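PDB 3MOI: probable dehydrogenase from Bordetella bronchiseptica, which is a putative oxidoreductase of the GFO/IDH/MocA family that probably uses NAD(P) to oxidise or reduce a substrate not yet identified. Local coordinates for residues 294-298 against 315-319; 121-125 against 181-185. All coordinates share one frame. Residues are numbered along the deposited sequence.

Contact 1. Residues 294-298 against 315-319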
# COMPACT_ATOMS: atom_id res chain seq x y z
N ASP A 294 2.04 30.68 3.37
CA ASP A 294 2.85 30.00 4.38
C ASP A 294 2.66 28.46 4.34
O ASP A 294 2.93 27.74 5.32
CB ASP A 294 2.49 30.58 5.74
CG ASP A 294 3.50 30.19 6.84
OD1 ASP A 294 3.95 31.13 7.56
OD2 ASP A 294 3.83 28.97 7.00
N ARG A 295 2.21 27.95 3.19
CA ARG A 295 1.93 26.52 3.04
C ARG A 295 3.06 25.72 2.36
O ARG A 295 3.93 26.26 1.68
CB ARG A 295 0.59 26.33 2.31
CG ARG A 295 0.63 26.46 0.79
CD ARG A 295 -0.76 26.79 0.19
NE ARG A 295 -1.34 25.66 -0.51
CZ ARG A 295 -1.58 25.58 -1.83
NH1 ARG A 295 -1.33 26.59 -2.67
NH2 ARG A 295 -2.10 24.45 -2.31
N LYS A 296 3.00 24.41 2.57
CA LYS A 296 3.99 23.49 2.01
C LYS A 296 3.42 22.80 0.73
O LYS A 296 2.38 23.21 0.21
CB LYS A 296 4.44 22.48 3.09
CG LYS A 296 5.45 22.98 4.17
CD LYS A 296 4.83 24.00 5.11
CE LYS A 296 5.73 24.31 6.30
NZ LYS A 296 5.49 23.34 7.44
N GLN A 297 4.10 21.76 0.21
CA GLN A 297 3.66 21.10 -1.03
C GLN A 297 2.40 20.26 -0.86
O GLN A 297 2.26 19.53 0.08
CB GLN A 297 4.74 20.20 -1.59
CG GLN A 297 5.88 20.88 -2.22
CD GLN A 297 5.47 21.83 -3.32
OE1 GLN A 297 4.49 21.61 -4.04
NE2 GLN A 297 6.25 22.93 -3.46
N PRO A 298 1.47 20.37 -1.80
CA PRO A 298 0.27 19.54 -1.78
C PRO A 298 0.60 18.12 -2.18
O PRO A 298 1.66 17.88 -2.77
CB PRO A 298 -0.61 20.18 -2.86
CG PRO A 298 -0.10 21.54 -2.95
CD PRO A 298 1.37 21.40 -2.82
N SER A 315 7.52 14.62 -0.45
CA SER A 315 7.73 15.25 0.84
C SER A 315 7.02 16.58 0.89
O SER A 315 6.49 17.08 -0.14
CB SER A 315 9.23 15.46 1.04
OG SER A 315 9.67 16.67 0.44
N PRO A 316 7.04 17.22 2.05
CA PRO A 316 6.51 18.58 2.14
C PRO A 316 7.25 19.63 1.31
O PRO A 316 6.70 20.67 1.04
CB PRO A 316 6.66 18.92 3.64
CG PRO A 316 7.02 17.66 4.32
CD PRO A 316 7.74 16.85 3.28
N GLU A 317 8.49 19.35 0.92
CA GLU A 317 9.30 20.29 0.17
C GLU A 317 9.64 19.79 -1.26
O GLU A 317 10.17 20.55 -2.07
CB GLU A 317 10.59 20.61 0.96
CG GLU A 317 10.67 22.04 1.57
CD GLU A 317 10.43 22.13 3.10
OE1 GLU A 317 10.95 21.29 3.91
OE2 GLU A 317 9.71 23.11 3.49
N GLY A 318 9.36 18.54 -1.59
CA GLY A 318 9.83 18.02 -2.86
C GLY A 318 9.78 16.53 -2.85
O GLY A 318 8.75 15.94 -2.48
N VAL A 319 10.87 15.89 -3.24
CA VAL A 319 10.90 14.44 -3.23
C VAL A 319 12.04 13.87 -2.40
O VAL A 319 13.21 14.27 -2.55
CB VAL A 319 10.99 13.86 -4.63
CG1 VAL A 319 11.18 12.37 -4.53
CG2 VAL A 319 9.71 14.24 -5.49
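S315 opens the tight turn between strands 310-314 and 318-323. Its N donates to G318 O (2.7 Å), while its OG accepts from E317 N (3.0 Å), an ST turn, and also pairs with E329. P316 makes the main join: its O takes the hydrogen bond from Q297 N at 2.9 Å and a nearly straight 162°, and K296 CB lies 3.5 Å from the same P316 O. P316 CB also meets K296 CB at 4.2 Å. E317 follows, its backbone covered by Q297, whose CG is 4.0 Å from E317 C. E317 OE2 approaches only K296 CG, at 4.3 Å. At G318 the backbone angles would jam a CB against the preceding carbonyl, so glycine fits here, and Q297 CG sits 4.2 Å from G318 N. The 294-298 loop is thus held to the hairpin of the C-terminal domain by one main-chain bond plus aliphatic contact; K296 and E317 form no salt bridge across it, NZ lying 5.8 Å from OE2.

Contact 2. Residues 121-125 against 181-185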
# COMPACT_ATOMS: atom_id res chain seq x y z
N GLY A 121 -7.71 19.26 -15.00
CA GLY A 121 -8.73 20.28 -14.70
C GLY A 121 -8.46 20.83 -13.30
O GLY A 121 -9.27 21.46 -12.68
N THR A 122 -7.22 20.66 -12.89
CA THR A 122 -6.63 20.62 -11.52
C THR A 122 -6.70 19.22 -10.93
O THR A 122 -7.46 18.94 -10.01
CB THR A 122 -6.95 21.69 -10.51
OG1 THR A 122 -6.76 23.01 -11.05
CG2 THR A 122 -5.89 21.55 -9.38
N SER A 123 -5.90 18.32 -11.50
CA SER A 123 -5.70 17.12 -10.81
C SER A 123 -4.55 17.27 -9.81
O SER A 123 -3.71 18.20 -9.86
CB SER A 123 -5.52 15.93 -11.77
OG SER A 123 -4.25 15.88 -12.34
N ARG A 124 -4.50 16.30 -8.92
CA ARG A 124 -3.39 16.22 -7.99
C ARG A 124 -2.18 15.85 -8.80
O ARG A 124 -1.09 15.97 -8.30
CB ARG A 124 -3.69 15.21 -6.91
CG ARG A 124 -4.88 15.64 -6.04
CD ARG A 124 -4.43 16.33 -4.78
NE ARG A 124 -4.21 17.76 -4.99
CZ ARG A 124 -5.01 18.72 -4.52
NH1 ARG A 124 -4.74 20.01 -4.74
NH2 ARG A 124 -6.08 18.39 -3.82
N SER A 125 -2.33 15.40 -10.05
CA SER A 125 -1.14 15.22 -10.90
C SER A 125 -0.49 16.54 -11.35
O SER A 125 0.67 16.56 -11.79
CB SER A 125 -1.38 14.27 -12.08
OG SER A 125 -2.17 14.85 -13.09
N HIS A 181 -7.40 11.10 -9.27
CA HIS A 181 -6.16 11.73 -8.80
C HIS A 181 -5.00 10.73 -8.73
O HIS A 181 -3.87 11.05 -9.13
CB HIS A 181 -6.38 12.39 -7.45
CG HIS A 181 -7.33 13.55 -7.47
ND1 HIS A 181 -7.21 14.59 -8.38
CD2 HIS A 181 -8.35 13.87 -6.65
CE1 HIS A 181 -8.17 15.47 -8.16
NE2 HIS A 181 -8.87 15.08 -7.09
N GLN A 182 -5.27 9.51 -8.33
CA GLN A 182 -4.21 8.53 -8.29
C GLN A 182 -3.92 8.04 -9.69
O GLN A 182 -2.76 7.89 -10.08
CB GLN A 182 -4.61 7.37 -7.37
CG GLN A 182 -4.73 7.79 -5.92
CD GLN A 182 -5.29 6.77 -5.02
OE1 GLN A 182 -6.30 6.20 -5.33
NE2 GLN A 182 -4.67 6.54 -3.87
N ILE A 183 -4.96 7.81 -10.47
CA ILE A 183 -4.74 7.26 -11.76
C ILE A 183 -3.92 8.27 -12.54
O ILE A 183 -2.96 7.90 -13.19
CB ILE A 183 -6.05 6.97 -12.48
CG1 ILE A 183 -6.87 5.89 -11.76
CG2 ILE A 183 -5.82 6.55 -13.96
CD1 ILE A 183 -8.30 5.79 -12.33
N ASP A 184 -4.29 9.54 -12.49
CA ASP A 184 -3.57 10.53 -13.30
C ASP A 184 -2.14 10.67 -12.84
O ASP A 184 -1.24 10.91 -13.66
CB ASP A 184 -4.22 11.90 -13.24
CG ASP A 184 -5.55 11.95 -13.98
OD1 ASP A 184 -5.76 11.17 -14.94
OD2 ASP A 184 -6.39 12.75 -13.57
N SER A 185 -1.91 10.50 -11.53
CA SER A 185 -0.55 10.63 -11.02
C SER A 185 0.29 9.47 -11.49
O SER A 185 1.49 9.65 -11.86
CB SER A 185 -0.57 10.73 -9.49
OG SER A 185 -1.34 11.89 -9.16
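Start with H181, on helix 179-190: with chi1 in m, its ring reaches across to the loop that leaves strand 118-120. R124 meets one face of that ring. Its chi1, in m, sets CG over the face, 3.6 Å from the H181 ring centroid and 20° off the normal, a CH-pi contact; chi2 near -97° and chi3 in p then carry CD and the guanidinium away from the ring, where NH2 forms a salt bridge with E247. The ring edge faces S123 CA, 3.8 Å from H181 ND1, and T122 O, 4.0 Å from H181 CE1; F300 adds an edge-to-face stack.

S123 in the loop and S125 in the short 3-10 turn that follows both take p. That brings S125 OG to S123 OG in a very short hydrogen bond of 2.4 Å, donated by S125, and a weak one runs from S125 N to S123 OG (3.0 Å). S125 OG also bonds to R360 and packs 3.6 Å from D184 CB. D184, in m, puts OD2 3.8 Å from S123 CB, while its OD1 bonds to T368. S185, in m, turns OG back to H181 O (2.7 Å), the i-4 carbonyl, and S125 CB rests 3.8 Å from this S185 OG.

In several relatives, inositol dehydrogenase among them, a histidine here is thought to act in catalysis with the lysine of a Glu-Lys-Pro motif; H181, touching K95, is consistent with that. Held between R124 CG and F300, its imidazole probably has little freedom to turn.

The two contacts come in series along the chain, with about 17 Å between centres and about 5 Å between nearest atoms, so they do not touch. Contact 2 lies deep, its centre about 5 Å from the chain centre, between the loop leaving the Rossmann sheet and helix 179-190, next to K95 and thus the probable active site. Contact 1, centred about 18 Å from the chain centre, is near one end of the large mixed sheet, where strand 318-323 is next to the outermost strand 326-331. Two features connect them. R124 of contact 2 pairs with E247, while the side chain of R295 bonds to the carbonyl of G248 and the backbone of K296 pairs with that of G249. F300, just beyond P298, packs against H181, R124 and Q182.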